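PDB 4ZOC: Lin1840 protein from Listeria innocua serovar 6a, which probably hydrolyses terminal, non-reducing beta-D-glucosyl residues to release beta-D-glucose, as a family 3 glycoside hydrolase linked to beta-1,2-glucan metabolism. Local coordinates for residues V448-K451 with A452-N456. The protein carries 2 engineered substitutions. Numbering follows the deposited sequence.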
ATOM      1  N   VAL A 448      38.946 -16.190   8.036  1.00 12.16           N
ATOM      2  CA  VAL A 448      39.987 -17.082   8.496  1.00 13.38           C
ATOM      3  C   VAL A 448      39.602 -17.675   9.835  1.00 12.97           C
ATOM      4  O   VAL A 448      39.683 -18.884  10.016  1.00 14.65           O
ATOM      5  CB  VAL A 448      41.359 -16.362   8.533  1.00 14.50           C
ATOM      6  CG1 VAL A 448      42.365 -17.158   9.350  1.00 17.95           C
ATOM      7  CG2 VAL A 448      41.857 -16.154   7.104  1.00 16.14           C
ATOM      8  N   ALA A 449      39.095 -16.850  10.748  1.00 11.26           N
ATOM      9  CA  ALA A 449      38.766 -17.320  12.077  1.00 11.55           C
ATOM     10  C   ALA A 449      37.539 -18.237  12.068  1.00 12.43           C
ATOM     11  O   ALA A 449      37.496 -19.223  12.801  1.00  9.67           O
ATOM     12  CB  ALA A 449      38.545 -16.139  12.991  1.00 13.51           C
ATOM     13  N   VAL A 450      36.531 -17.910  11.256  1.00 12.07           N
ATOM     14  CA  VAL A 450      35.375 -18.795  11.085  1.00 12.32           C
ATOM     15  C   VAL A 450      35.780 -20.127  10.483  1.00 12.80           C
ATOM     16  O   VAL A 450      35.323 -21.166  10.897  1.00 11.64           O
ATOM     17  CB  VAL A 450      34.291 -18.093  10.235  1.00 12.39           C
ATOM     18  CG1 VAL A 450      33.188 -19.037   9.807  1.00 13.46           C
ATOM     19  CG2 VAL A 450      33.667 -16.954  11.020  1.00 12.97           C
ATOM     20  N   LYS A 451      36.654 -20.102   9.491  1.00 13.57           N
ATOM     21  CA  LYS A 451      37.033 -21.358   8.826  1.00 14.53           C
ATOM     22  C   LYS A 451      37.762 -22.288   9.824  1.00 15.34           C
ATOM     23  O   LYS A 451      37.477 -23.531   9.965  1.00 15.38           O
ATOM     24  CB  LYS A 451      37.848 -21.038   7.600  1.00 16.88           C
ATOM     25  CG  LYS A 451      38.402 -22.259   6.910  1.00 22.38           C
ATOM     26  CD  LYS A 451      39.268 -21.799   5.734  1.00 27.23           C
ATOM     27  CE  LYS A 451      39.778 -22.968   4.921  1.00 33.14           C
ATOM     28  NZ  LYS A 451      39.803 -22.589   3.485  1.00 35.95           N
ATOM     29  N   ALA A 452      38.632 -21.693  10.588  1.00 11.34           N
ATOM     30  CA  ALA A 452      39.349 -22.493  11.615  1.00 13.85           C
ATOM     31  C   ALA A 452      38.411 -23.108  12.658  1.00 13.39           C
ATOM     32  O   ALA A 452      38.601 -24.325  13.036  1.00 13.16           O
ATOM     33  CB  ALA A 452      40.394 -21.628  12.283  1.00 14.42           C
ATOM     34  N   ALA A 453      37.441 -22.342  13.154  1.00 12.20           N
ATOM     35  CA  ALA A 453      36.497 -22.873  14.164  1.00 12.47           C
ATOM     36  C   ALA A 453      35.615 -23.994  13.636  1.00 11.86           C
ATOM     37  O   ALA A 453      35.374 -25.012  14.304  1.00 13.31           O
ATOM     38  CB  ALA A 453      35.628 -21.764  14.780  1.00 13.90           C
ATOM     39  N   VAL A 454      35.152 -23.810  12.409  1.00 11.91           N
ATOM     40  CA  VAL A 454      34.285 -24.807  11.725  1.00 13.01           C
ATOM     41  C   VAL A 454      35.069 -26.094  11.441  1.00 13.03           C
ATOM     42  O   VAL A 454      34.577 -27.176  11.696  1.00 14.94           O
ATOM     43  CB  VAL A 454      33.633 -24.221  10.463  1.00 12.33           C
ATOM     44  CG1 VAL A 454      32.828 -25.260   9.704  1.00 12.45           C
ATOM     45  CG2 VAL A 454      32.756 -23.026  10.787  1.00 14.51           C
ATOM     46  N   GLN A 455      36.292 -25.963  10.971  1.00 16.65           N
ATOM     47  CA  GLN A 455      37.194 -27.153  10.785  1.00 17.83           C
ATOM     48  C   GLN A 455      37.315 -28.012  12.004  1.00 17.65           C
ATOM     49  O   GLN A 455      37.216 -29.231  11.909  1.00 16.74           O
ATOM     50  CB  GLN A 455      38.597 -26.724  10.332  1.00 23.76           C
ATOM     51  CG  GLN A 455      38.755 -26.734   8.828  1.00 37.46           C
ATOM     52  CD  GLN A 455      39.997 -25.989   8.296  1.00 39.92           C
ATOM     53  OE1 GLN A 455      40.102 -25.706   7.092  1.00 53.52           O
ATOM     54  NE2 GLN A 455      40.924 -25.666   9.182  1.00 49.04           N
ATOM     55  N   ASN A 456      37.536 -27.364  13.145  1.00 15.36           N
ATOM     56  CA  ASN A 456      37.615 -27.977  14.460  1.00 18.76           C
ATOM     57  C   ASN A 456      36.373 -28.659  14.957  1.00 17.14           C
ATOM     58  O   ASN A 456      36.428 -29.761  15.540  1.00 17.33           O
ATOM     59  CB  ASN A 456      38.041 -26.919  15.513  1.00 20.57           C
ATOM     60  CG  ASN A 456      39.476 -26.407  15.309  1.00 25.02           C
ATOM     61  OD1 ASN A 456      40.301 -27.058  14.669  1.00 28.92           O
ATOM     62  ND2 ASN A 456      39.793 -25.251  15.910  1.00 22.69           N
TER
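Four successive i to i+4 backbone hydrogen bonds run from the amides of Ala452, Ala453, Val454 and Gln455 to the carbonyls of Val448, Ala449, Val450 and Lys451. The last is the shortest, with Gln455 N 2.9 Å from Lys451 O, and it is close to straight, at 167° about the hydrogen. On the buried face Val450 and Val454 stand side by side and point the same way. Val450 CG1 meets Val454 CG2 at 4.1 Å. Val454 CG2 also lies close over Val450 O, at 3.2 Å, because this methyl sits beside its own backbone N, with CG1 anti to that N, chi1 176°. These residues belong to the last turns of helix 444-456 in the family 3 C-terminal domain, far from the glucose and magnesium sites. The helix is the connection of a beta-alpha-beta crossover from strand 432-436 to the parallel strand 459-465, passing strand 393-397 between them, and packs on the sheet they share. Val450 touches Val435 on that sheet and Phe492 of helix 484-494, and both valines reach Leu496. Ala453 rests on Glu433 and Val435. On the exposed face Lys451 and Gln455 slant across each other. Lys451 runs extended to CE, which comes 3.5 Å from Gln455 OE1, a contact of the CE methylene rather than of NZ. At the C-terminal end of the helix, Lys498 NZ hydrogen-bonds Val454 O, and Asn456 ND2 hydrogen-bonds Glu433 OE1.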